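Local coordinates for protein nucleocapsid (Crimean-congo hemorrhagic fever virus, PDB 4AKL) that binds single- and double-stranded RNA, probably packaging the viral genome, and shows sequence-nonspecific, probably manganese-dependent endonuclease activity on double-stranded DNA, at residues 86-91 and 309-314. Residues are numbered along the deposited sequence; the frame is centred on the assembly and turned at random.
Sequences TGIVKK and SSYYWL
Ile88 and Val89, near the start of helix 86-98, receive the hydroxyl end of Tyr311 from helix 306-316 between their CG2 methyls. In Ile88 the CG2 methyl, anti to the backbone N, lies 3.5 Å from Tyr311 OH and 4.0 Å from Tyr311 CZ; the rest of the side chain leads away from the tyrosine. Val89 follows: with CG1 anti to the backbone N (chi1 166°), its CG2 falls beside that N and only 3.2 Å from Tyr311 OH. Both aliphatic side chains cross the tyrosine at about a right angle. The ring also reaches the helix backbone, where Val89 CA sits at the ring edge, 3.7 Å from Tyr311 CE1. Phe392 packs edge-to-face with the Tyr311 ring, Trp133 meets it with planes at about 45°, and Phe324 touches Val89. The nearby amide Val89 N, 3.3 Å from Tyr311 OH, is too poorly angled to bond; the hydroxyl is instead hydrogen-bonded to Ala83 O, at the end of the preceding helix 77-83. The two segments are thus joined by van der Waals contact without a direct hydrogen bond, while the buried phenol finds its polar partner one helix earlier, tying three helices together.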
ATOM      1  N   THR A  86     -11.281 -16.793  12.625  1.00 39.08           N
ATOM      2  CA  THR A  86     -12.484 -16.261  13.239  1.00 39.55           C
ATOM      3  C   THR A  86     -12.177 -15.017  14.046  1.00 39.73           C
ATOM      4  O   THR A  86     -12.945 -14.012  13.966  1.00 38.65           O
ATOM      5  CB  THR A  86     -13.239 -17.263  14.089  1.00 41.77           C
ATOM      6  OG1 THR A  86     -12.343 -17.902  15.009  1.00 42.66           O
ATOM      7  CG2 THR A  86     -13.984 -18.331  13.135  1.00 41.99           C
ATOM      8  N   GLY A  87     -11.055 -15.051  14.773  1.00 40.60           N
ATOM      9  CA  GLY A  87     -10.637 -13.922  15.648  1.00 41.43           C
ATOM     10  C   GLY A  87     -10.309 -12.629  14.938  1.00 40.01           C
ATOM     11  O   GLY A  87     -10.760 -11.526  15.335  1.00 39.86           O
ATOM     12  N   ILE A  88      -9.527 -12.746  13.874  1.00 39.20           N
ATOM     13  CA  ILE A  88      -9.139 -11.566  13.075  1.00 37.85           C
ATOM     14  C   ILE A  88     -10.335 -11.037  12.218  1.00 36.94           C
ATOM     15  O   ILE A  88     -10.556  -9.835  12.125  1.00 36.74           O
ATOM     16  CB  ILE A  88      -7.892 -11.890  12.244  1.00 37.48           C
ATOM     17  CG1 ILE A  88      -6.705 -12.127  13.186  1.00 38.49           C
ATOM     18  CG2 ILE A  88      -7.638 -10.792  11.202  1.00 34.58           C
ATOM     19  CD1 ILE A  88      -6.240 -10.873  13.929  1.00 40.05           C
ATOM     20  N   VAL A  89     -11.105 -11.928  11.623  1.00 37.16           N
ATOM     21  CA  VAL A  89     -12.368 -11.509  10.953  1.00 36.88           C
ATOM     22  C   VAL A  89     -13.290 -10.660  11.870  1.00 37.76           C
ATOM     23  O   VAL A  89     -13.778  -9.586  11.441  1.00 36.92           O
ATOM     24  CB  VAL A  89     -13.107 -12.716  10.323  1.00 37.31           C
ATOM     25  CG1 VAL A  89     -14.589 -12.373   9.923  1.00 37.12           C
ATOM     26  CG2 VAL A  89     -12.332 -13.199   9.075  1.00 35.52           C
ATOM     27  N   LYS A  90     -13.515 -11.113  13.111  1.00 38.91           N
ATOM     28  CA  LYS A  90     -14.340 -10.350  14.048  1.00 39.88           C
ATOM     29  C   LYS A  90     -13.704  -9.011  14.424  1.00 38.97           C
ATOM     30  O   LYS A  90     -14.318  -7.975  14.335  1.00 37.52           O
ATOM     31  CB  LYS A  90     -14.620 -11.121  15.340  1.00 42.37           C
ATOM     32  CG  LYS A  90     -15.824 -12.027  15.263  1.00 45.16           C
ATOM     33  CD  LYS A  90     -16.097 -12.740  16.594  1.00 49.00           C
ATOM     34  CE  LYS A  90     -15.226 -13.984  16.771  1.00 51.19           C
ATOM     35  NZ  LYS A  90     -15.188 -14.430  18.245  1.00 54.29           N
ATOM     36  N   LYS A  91     -12.467  -9.060  14.867  1.00 39.63           N
ATOM     37  CA  LYS A  91     -11.800  -7.835  15.278  1.00 40.26           C
ATOM     38  C   LYS A  91     -11.624  -6.899  14.126  1.00 38.49           C
ATOM     39  O   LYS A  91     -11.930  -5.724  14.257  1.00 38.43           O
ATOM     40  CB  LYS A  91     -10.479  -8.139  15.945  1.00 41.47           C
ATOM     41  CG  LYS A  91     -10.699  -8.817  17.341  1.00 44.13           C
ATOM     42  CD  LYS A  91      -9.457  -8.820  18.151  1.00 46.23           C
ATOM     43  CE  LYS A  91      -8.401  -9.749  17.611  1.00 46.64           C
ATOM     44  NZ  LYS A  91      -7.342 -10.029  18.704  1.00 51.20           N
ATOM     45  N   SER A 309      -7.118  -2.629   3.373  1.00 27.21           N
ATOM     46  CA  SER A 309      -8.056  -2.287   2.344  1.00 26.17           C
ATOM     47  C   SER A 309      -8.996  -3.460   2.150  1.00 25.87           C
ATOM     48  O   SER A 309     -10.171  -3.266   2.008  1.00 25.79           O
ATOM     49  CB  SER A 309      -7.340  -1.886   1.032  1.00 26.24           C
ATOM     50  OG  SER A 309      -6.899  -0.531   1.015  1.00 26.46           O
ATOM     51  N   SER A 310      -8.502  -4.686   2.189  1.00 25.63           N
ATOM     52  CA  SER A 310      -9.414  -5.794   2.026  1.00 26.30           C
ATOM     53  C   SER A 310     -10.522  -5.873   3.105  1.00 26.68           C
ATOM     54  O   SER A 310     -11.676  -6.204   2.777  1.00 25.61           O
ATOM     55  CB  SER A 310      -8.653  -7.127   1.858  1.00 26.39           C
ATOM     56  OG  SER A 310      -7.968  -7.129   0.557  1.00 25.51           O
ATOM     57  N   TYR A 311     -10.169  -5.556   4.358  1.00 27.07           N
ATOM     58  CA  TYR A 311     -11.125  -5.568   5.456  1.00 27.49           C
ATOM     59  C   TYR A 311     -12.091  -4.362   5.349  1.00 27.84           C
ATOM     60  O   TYR A 311     -13.299  -4.479   5.680  1.00 27.71           O
ATOM     61  CB  TYR A 311     -10.409  -5.619   6.821  1.00 28.83           C
ATOM     62  CG  TYR A 311     -10.310  -7.031   7.342  1.00 28.78           C
ATOM     63  CD1 TYR A 311     -11.368  -7.610   7.986  1.00 29.38           C
ATOM     64  CD2 TYR A 311      -9.173  -7.800   7.147  1.00 28.87           C
ATOM     65  CE1 TYR A 311     -11.302  -8.924   8.462  1.00 30.12           C
ATOM     66  CE2 TYR A 311      -9.095  -9.102   7.606  1.00 28.26           C
ATOM     67  CZ  TYR A 311     -10.161  -9.659   8.258  1.00 29.45           C
ATOM     68  OH  TYR A 311     -10.078 -10.940   8.670  1.00 30.90           O
ATOM     69  N   TYR A 312     -11.579  -3.227   4.876  1.00 27.19           N
ATOM     70  CA  TYR A 312     -12.409  -2.083   4.635  1.00 27.99           C
ATOM     71  C   TYR A 312     -13.528  -2.440   3.626  1.00 27.73           C
ATOM     72  O   TYR A 312     -14.689  -2.035   3.799  1.00 28.02           O
ATOM     73  CB  TYR A 312     -11.573  -0.927   4.127  1.00 27.99           C
ATOM     74  CG  TYR A 312     -12.384   0.256   3.753  1.00 28.27           C
ATOM     75  CD1 TYR A 312     -13.131   0.935   4.710  1.00 28.72           C
ATOM     76  CD2 TYR A 312     -12.424   0.713   2.437  1.00 27.71           C
ATOM     77  CE1 TYR A 312     -13.909   2.052   4.372  1.00 29.12           C
ATOM     78  CE2 TYR A 312     -13.220   1.850   2.082  1.00 27.85           C
ATOM     79  CZ  TYR A 312     -13.943   2.503   3.042  1.00 29.77           C
ATOM     80  OH  TYR A 312     -14.726   3.604   2.706  1.00 31.67           O
ATOM     81  N   TRP A 313     -13.184  -3.208   2.584  1.00 27.22           N
ATOM     82  CA  TRP A 313     -14.164  -3.552   1.549  1.00 27.00           C
ATOM     83  C   TRP A 313     -15.185  -4.515   2.094  1.00 27.41           C
ATOM     84  O   TRP A 313     -16.369  -4.384   1.781  1.00 28.06           O
ATOM     85  CB  TRP A 313     -13.489  -4.068   0.254  1.00 26.26           C
ATOM     86  CG  TRP A 313     -12.644  -2.986  -0.415  1.00 26.33           C
ATOM     87  CD1 TRP A 313     -12.943  -1.629  -0.497  1.00 28.01           C
ATOM     88  CD2 TRP A 313     -11.382  -3.148  -1.032  1.00 23.79           C
ATOM     89  NE1 TRP A 313     -11.949  -0.962  -1.155  1.00 27.76           N
ATOM     90  CE2 TRP A 313     -10.971  -1.872  -1.497  1.00 25.78           C
ATOM     91  CE3 TRP A 313     -10.559  -4.253  -1.265  1.00 24.95           C
ATOM     92  CZ2 TRP A 313      -9.793  -1.676  -2.161  1.00 24.50           C
ATOM     93  CZ3 TRP A 313      -9.382  -4.059  -1.917  1.00 24.94           C
ATOM     94  CH2 TRP A 313      -8.998  -2.776  -2.365  1.00 26.42           C
ATOM     95  N   LEU A 314     -14.746  -5.468   2.905  1.00 27.28           N
ATOM     96  CA  LEU A 314     -15.694  -6.300   3.619  1.00 28.20           C
ATOM     97  C   LEU A 314     -16.661  -5.460   4.451  1.00 29.55           C
ATOM     98  O   LEU A 314     -17.882  -5.632   4.355  1.00 30.45           O
ATOM     99  CB  LEU A 314     -14.996  -7.240   4.546  1.00 28.47           C
ATOM    100  CG  LEU A 314     -14.114  -8.344   4.042  1.00 27.53           C
ATOM    101  CD1 LEU A 314     -13.694  -9.175   5.278  1.00 23.65           C
ATOM    102  CD2 LEU A 314     -14.819  -9.220   2.968  1.00 24.90           C
TER